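Local coordinates for StAR-related lipid transfer protein 5 (Homo sapiens, PDB 2R55) that probably binds cholesterol or other sterols in a START domain and may take part in their transport within the cell, at residues P158-P161 with V167-F170; V62-N67 with F170-G175. All coordinates share one frame; numbering follows the deposited sequence.

In the fold
Both interactions use strand 167-180 of the START domain, interaction 2 at the short break in it, and along that strand interaction 1 comes first. It joins the start of the strand to 158-161, part of the loop that leads into it from strand 148-154. Interaction 2 follows directly, Phe170 belonging to both ranges, and reaches over a hundred residues back to loop 62-67 between strands 54-60 and 67-75. The centres of the two contacts lie about 16 Å apart, with interaction 1 farther from the middle of the chain. In the curved sheet strand 188-197 separates 67-75 from 167-180, so one strand of the START fold meets its own entry loop and a loop distant in sequence.

Interaction 1: P158-P161 with V167-F170; sequences PLCP and VRGF
The backbones stay well apart, the closest alpha carbons being Pro161 CA and Arg168 CA at 8.5 Å, so the gap between the loop 158-161 and the start of strand 167-180 is bridged by the long side chain of Arg168. Its CG lies anti to the backbone N (chi1 169°), and after that extended first step, bends at chi2 and chi3 bring NH2 to the loop. NH2 gives a hydrogen bond to Cys160 O, 3.3 Å away; the N-H...O angle of 143° shows it is not straight. The nitrogen stands above the carbonyl plane of Cys160, while the oxygen is tilted a little from the guanidinium plane. A second carbonyl is close by, with Pro161 O 3.0 Å from Arg168 NH2. The bond links the connection between strands 148-154 and 167-180 of the START-domain sheet back to the strand it enters. Arg168 NH1 forms a salt bridge with Asp133 on the neighbouring strand 132-142, which helps fix the rotation of the guanidinium group. The buried Cys160 side chain rests on Val135 of that same strand, and its SG comes no nearer than 4.3 Å to Arg168 NH2.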
ATOM      1  N   PRO A 158       6.255 -20.423  -4.135  1.00 68.84           N
ATOM      2  CA  PRO A 158       5.893 -21.833  -3.963  1.00 69.21           C
ATOM      3  C   PRO A 158       5.336 -22.241  -2.591  1.00 69.59           C
ATOM      4  O   PRO A 158       4.779 -23.332  -2.474  1.00 69.67           O
ATOM      5  CB  PRO A 158       7.215 -22.559  -4.218  1.00 69.16           C
ATOM      6  CG  PRO A 158       7.939 -21.685  -5.151  1.00 69.12           C
ATOM      7  CD  PRO A 158       7.588 -20.281  -4.747  1.00 68.99           C
ATOM      8  N   LEU A 159       5.482 -21.399  -1.571  1.00 70.16           N
ATOM      9  CA  LEU A 159       4.943 -21.723  -0.239  1.00 70.55           C
ATOM     10  C   LEU A 159       3.668 -20.936   0.054  1.00 70.86           C
ATOM     11  O   LEU A 159       3.157 -20.932   1.172  1.00 70.66           O
ATOM     12  CB  LEU A 159       6.004 -21.499   0.848  1.00 70.66           C
ATOM     13  CG  LEU A 159       5.772 -21.959   2.294  1.00 70.45           C
ATOM     14  CD1 LEU A 159       5.571 -23.486   2.417  1.00 69.90           C
ATOM     15  CD2 LEU A 159       6.919 -21.468   3.170  1.00 70.23           C
ATOM     16  N   CYS A 160       3.161 -20.267  -0.971  1.00 71.81           N
ATOM     17  CA  CYS A 160       1.930 -19.515  -0.851  1.00 71.76           C
ATOM     18  C   CYS A 160       1.168 -19.464  -2.191  1.00 71.34           C
ATOM     19  O   CYS A 160       1.171 -18.448  -2.881  1.00 71.28           O
ATOM     20  CB  CYS A 160       2.217 -18.118  -0.308  1.00 72.07           C
ATOM     21  SG  CYS A 160       0.713 -17.268   0.168  1.00 74.22           S
ATOM     22  N   PRO A 161       0.505 -20.577  -2.555  1.00 71.10           N
ATOM     23  CA  PRO A 161      -0.218 -20.642  -3.816  1.00 70.83           C
ATOM     24  C   PRO A 161      -1.676 -20.170  -3.631  1.00 70.54           C
ATOM     25  O   PRO A 161      -2.048 -19.817  -2.504  1.00 70.41           O
ATOM     26  CB  PRO A 161      -0.132 -22.130  -4.172  1.00 70.90           C
ATOM     27  CG  PRO A 161       0.149 -22.856  -2.863  1.00 70.88           C
ATOM     28  CD  PRO A 161       0.370 -21.833  -1.793  1.00 70.83           C
ATOM     29  N   VAL A 167      -9.501 -14.845  -4.334  1.00 63.57           N
ATOM     30  CA  VAL A 167      -8.911 -14.558  -5.624  1.00 62.80           C
ATOM     31  C   VAL A 167      -7.482 -14.117  -5.369  1.00 62.65           C
ATOM     32  O   VAL A 167      -7.214 -13.353  -4.439  1.00 61.64           O
ATOM     33  CB  VAL A 167      -9.655 -13.449  -6.384  1.00 62.88           C
ATOM     34  CG1 VAL A 167      -8.979 -13.174  -7.713  1.00 62.24           C
ATOM     35  CG2 VAL A 167     -11.134 -13.826  -6.610  1.00 62.45           C
ATOM     36  N   ARG A 168      -6.561 -14.630  -6.182  1.00 62.91           N
ATOM     37  CA  ARG A 168      -5.198 -14.142  -6.158  1.00 63.44           C
ATOM     38  C   ARG A 168      -5.127 -12.797  -6.892  1.00 63.49           C
ATOM     39  O   ARG A 168      -5.277 -12.725  -8.111  1.00 63.47           O
ATOM     40  CB  ARG A 168      -4.209 -15.161  -6.745  1.00 63.42           C
ATOM     41  CG  ARG A 168      -2.767 -14.588  -6.993  1.00 64.44           C
ATOM     42  CD  ARG A 168      -1.999 -14.194  -5.713  1.00 63.77           C
ATOM     43  NE  ARG A 168      -1.550 -15.373  -4.971  1.00 65.42           N
ATOM     44  CZ  ARG A 168      -2.195 -15.886  -3.924  1.00 65.33           C
ATOM     45  NH1 ARG A 168      -3.285 -15.295  -3.484  1.00 65.46           N
ATOM     46  NH2 ARG A 168      -1.753 -16.979  -3.312  1.00 64.52           N
ATOM     47  N   GLY A 169      -4.916 -11.734  -6.126  1.00 63.77           N
ATOM     48  CA  GLY A 169      -4.647 -10.428  -6.702  1.00 64.34           C
ATOM     49  C   GLY A 169      -3.164 -10.214  -6.903  1.00 64.20           C
ATOM     50  O   GLY A 169      -2.336 -10.960  -6.381  1.00 64.91           O
ATOM     51  N   PHE A 170      -2.826  -9.184  -7.656  1.00 64.07           N
ATOM     52  CA  PHE A 170      -1.445  -8.836  -7.889  1.00 63.75           C
ATOM     53  C   PHE A 170      -1.311  -7.337  -7.685  1.00 63.98           C
ATOM     54  O   PHE A 170      -1.943  -6.549  -8.381  1.00 63.43           O
ATOM     55  CB  PHE A 170      -1.016  -9.232  -9.299  1.00 63.83           C
ATOM     56  CG  PHE A 170      -1.176 -10.699  -9.599  1.00 63.99           C
ATOM     57  CD1 PHE A 170      -2.301 -11.162 -10.271  1.00 64.40           C
ATOM     58  CD2 PHE A 170      -0.197 -11.620  -9.211  1.00 65.03           C
ATOM     59  CE1 PHE A 170      -2.476 -12.537 -10.552  1.00 64.22           C
ATOM     60  CE2 PHE A 170      -0.342 -12.988  -9.489  1.00 65.67           C
ATOM     61  CZ  PHE A 170      -1.498 -13.449 -10.159  1.00 64.74           C
TER

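Interaction 2: V62-N67 with F170-G175; sequences VEFPGN and FNHPCG
The imidazole of His172 meets two neighbours from loop 62-67, Glu63 by its aliphatic part and Phe64 by CB and the near rim of its ring. Glu63 lies over one face of the imidazole: its CB sits 3.8 Å from the His172 ring centroid and 29° off the normal, a CH-pi contact whose closest pair is Glu63 CB and His172 CD2 at 3.4 Å. Phe64 comes from the same side of the imidazole, but beside Glu63, near CE1 and ND1. Its ring plane is only 25° from that of His172, but the two are slid so far apart, with the Phe64 and His172 centroids at 5.0 Å, that they scarcely overlap. The touch is made by Phe64 CB, 3.5 Å from His172 CE1 and oblique to the ring, with CG and CD1 alongside. The loop joins strands 54-60 and 67-75 of the START-domain sheet, and here it packs against strand 167-180 where a short loop at His172 and Pro173 interrupts it. With CG of Phe64 between its backbone N and carbonyl carbon (chi1 84°), the phenyl ring is brought back over its own loop, and Gly66 N lies 3.4 Å above its centre. Beyond the imidazole the bent Glu63 chain crosses Pro173 at about a right angle, Glu63 CG lying 3.8 Å from Pro173 CD. The Glu63 carboxylate goes on, through OE2, to a salt bridge with Lys34 of helix 21-40, whose Val31 and Tyr38 also pack on Pro173.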
ATOM      1  N   VAL A  62       1.300   1.934 -16.059  1.00 65.62           N
ATOM      2  CA  VAL A  62       2.023   1.320 -17.186  1.00 65.92           C
ATOM      3  C   VAL A  62       2.319  -0.173 -16.889  1.00 66.39           C
ATOM      4  O   VAL A  62       2.840  -0.885 -17.736  1.00 67.25           O
ATOM      5  CB  VAL A  62       3.340   2.097 -17.597  1.00 65.74           C
ATOM      6  CG1 VAL A  62       3.035   3.537 -17.973  1.00 64.66           C
ATOM      7  CG2 VAL A  62       4.393   2.048 -16.497  1.00 63.91           C
ATOM      8  N   GLU A  63       1.980  -0.628 -15.687  1.00 66.45           N
ATOM      9  CA  GLU A  63       2.236  -2.007 -15.271  1.00 66.80           C
ATOM     10  C   GLU A  63       1.158  -3.004 -15.730  1.00 67.03           C
ATOM     11  O   GLU A  63       1.464  -4.182 -15.896  1.00 67.36           O
ATOM     12  CB  GLU A  63       2.401  -2.114 -13.748  1.00 66.87           C
ATOM     13  CG  GLU A  63       3.528  -1.259 -13.091  1.00 66.45           C
ATOM     14  CD  GLU A  63       4.950  -1.457 -13.662  1.00 66.73           C
ATOM     15  OE1 GLU A  63       5.264  -2.503 -14.252  1.00 64.55           O
ATOM     16  OE2 GLU A  63       5.779  -0.527 -13.494  1.00 69.07           O
ATOM     17  N   PHE A  64      -0.080  -2.529 -15.936  1.00 66.79           N
ATOM     18  CA  PHE A  64      -1.243  -3.368 -16.258  1.00 66.50           C
ATOM     19  C   PHE A  64      -2.367  -2.463 -16.798  1.00 67.00           C
ATOM     20  O   PHE A  64      -2.280  -1.245 -16.656  1.00 65.94           O
ATOM     21  CB  PHE A  64      -1.687  -4.199 -15.036  1.00 66.55           C
ATOM     22  CG  PHE A  64      -2.597  -3.478 -14.067  1.00 66.16           C
ATOM     23  CD1 PHE A  64      -2.226  -2.285 -13.479  1.00 66.17           C
ATOM     24  CD2 PHE A  64      -3.824  -4.035 -13.717  1.00 68.77           C
ATOM     25  CE1 PHE A  64      -3.063  -1.631 -12.584  1.00 67.62           C
ATOM     26  CE2 PHE A  64      -4.683  -3.396 -12.799  1.00 68.18           C
ATOM     27  CZ  PHE A  64      -4.305  -2.193 -12.237  1.00 67.82           C
ATOM     28  N   PRO A  65      -3.417  -3.048 -17.429  1.00 67.54           N
ATOM     29  CA  PRO A  65      -4.508  -2.227 -17.975  1.00 68.01           C
ATOM     30  C   PRO A  65      -5.030  -1.117 -17.040  1.00 68.44           C
ATOM     31  O   PRO A  65      -5.260   0.000 -17.522  1.00 69.29           O
ATOM     32  CB  PRO A  65      -5.610  -3.249 -18.240  1.00 67.86           C
ATOM     33  CG  PRO A  65      -4.877  -4.494 -18.535  1.00 67.62           C
ATOM     34  CD  PRO A  65      -3.664  -4.487 -17.656  1.00 67.47           C
ATOM     35  N   GLY A  66      -5.175  -1.401 -15.735  1.00 67.85           N
ATOM     36  CA  GLY A  66      -5.792  -0.467 -14.773  1.00 66.77           C
ATOM     37  C   GLY A  66      -5.043   0.809 -14.383  1.00 66.83           C
ATOM     38  O   GLY A  66      -4.262   1.369 -15.167  1.00 65.97           O
ATOM     39  N   ASN A  67      -5.291   1.278 -13.160  1.00 66.26           N
ATOM     40  CA  ASN A  67      -4.782   2.571 -12.726  1.00 65.95           C
ATOM     41  C   ASN A  67      -3.826   2.511 -11.537  1.00 66.04           C
ATOM     42  O   ASN A  67      -3.753   1.502 -10.834  1.00 66.31           O
ATOM     43  CB  ASN A  67      -5.946   3.501 -12.391  1.00 65.87           C
ATOM     44  CG  ASN A  67      -6.917   3.694 -13.561  1.00 66.44           C
ATOM     45  OD1 ASN A  67      -6.521   3.928 -14.707  1.00 65.86           O
ATOM     46  ND2 ASN A  67      -8.199   3.627 -13.258  1.00 66.67           N
ATOM     47  N   PHE A 170      -2.826  -9.184  -7.656  1.00 64.07           N
ATOM     48  CA  PHE A 170      -1.445  -8.836  -7.889  1.00 63.75           C
ATOM     49  C   PHE A 170      -1.311  -7.337  -7.685  1.00 63.98           C
ATOM     50  O   PHE A 170      -1.943  -6.549  -8.381  1.00 63.43           O
ATOM     51  CB  PHE A 170      -1.016  -9.232  -9.299  1.00 63.83           C
ATOM     52  CG  PHE A 170      -1.176 -10.699  -9.599  1.00 63.99           C
ATOM     53  CD1 PHE A 170      -2.301 -11.162 -10.271  1.00 64.40           C
ATOM     54  CD2 PHE A 170      -0.197 -11.620  -9.211  1.00 65.03           C
ATOM     55  CE1 PHE A 170      -2.476 -12.537 -10.552  1.00 64.22           C
ATOM     56  CE2 PHE A 170      -0.342 -12.988  -9.489  1.00 65.67           C
ATOM     57  CZ  PHE A 170      -1.498 -13.449 -10.159  1.00 64.74           C
ATOM     58  N   ASN A 171      -0.532  -6.959  -6.677  1.00 64.62           N
ATOM     59  CA  ASN A 171      -0.107  -5.581  -6.505  1.00 65.08           C
ATOM     60  C   ASN A 171       1.037  -5.289  -7.441  1.00 64.97           C
ATOM     61  O   ASN A 171       1.974  -6.082  -7.544  1.00 65.16           O
ATOM     62  CB  ASN A 171       0.412  -5.351  -5.079  1.00 65.59           C
ATOM     63  CG  ASN A 171      -0.697  -5.221  -4.072  1.00 66.18           C
ATOM     64  OD1 ASN A 171      -1.683  -4.526  -4.301  1.00 69.89           O
ATOM     65  ND2 ASN A 171      -0.546  -5.890  -2.951  1.00 67.42           N
ATOM     66  N   HIS A 172       0.964  -4.146  -8.115  1.00 64.61           N
ATOM     67  CA  HIS A 172       2.127  -3.590  -8.805  1.00 64.38           C
ATOM     68  C   HIS A 172       2.802  -2.535  -7.889  1.00 64.12           C
ATOM     69  O   HIS A 172       2.264  -2.250  -6.796  1.00 64.42           O
ATOM     70  CB  HIS A 172       1.696  -3.055 -10.149  1.00 64.40           C
ATOM     71  CG  HIS A 172       1.269  -4.125 -11.094  1.00 64.66           C
ATOM     72  ND1 HIS A 172      -0.054  -4.444 -11.305  1.00 64.65           N
ATOM     73  CD2 HIS A 172       1.990  -4.968 -11.870  1.00 64.45           C
ATOM     74  CE1 HIS A 172      -0.129  -5.420 -12.193  1.00 64.91           C
ATOM     75  NE2 HIS A 172       1.097  -5.756 -12.551  1.00 63.09           N
ATOM     76  N   PRO A 173       3.987  -2.004  -8.277  1.00 63.48           N
ATOM     77  CA  PRO A 173       4.755  -1.213  -7.289  1.00 63.52           C
ATOM     78  C   PRO A 173       3.880  -0.236  -6.516  1.00 63.89           C
ATOM     79  O   PRO A 173       3.186   0.580  -7.118  1.00 64.15           O
ATOM     80  CB  PRO A 173       5.778  -0.479  -8.146  1.00 63.27           C
ATOM     81  CG  PRO A 173       6.015  -1.424  -9.302  1.00 62.66           C
ATOM     82  CD  PRO A 173       4.697  -2.094  -9.570  1.00 63.42           C
ATOM     83  N   CYS A 174       3.902  -0.351  -5.194  1.00 64.20           N
ATOM     84  CA  CYS A 174       2.988   0.382  -4.326  1.00 65.39           C
ATOM     85  C   CYS A 174       3.556   0.472  -2.935  1.00 66.23           C
ATOM     86  O   CYS A 174       4.562  -0.164  -2.635  1.00 66.11           O
ATOM     87  CB  CYS A 174       1.633  -0.325  -4.220  1.00 64.99           C
ATOM     88  SG  CYS A 174       1.651  -1.997  -3.537  1.00 64.01           S
ATOM     89  N   GLY A 175       2.887   1.244  -2.084  1.00 67.16           N
ATOM     90  CA  GLY A 175       3.273   1.337  -0.688  1.00 68.66           C
ATOM     91  C   GLY A 175       3.150   2.734  -0.138  1.00 69.61           C
ATOM     92  O   GLY A 175       2.302   3.518  -0.571  1.00 70.34           O
TER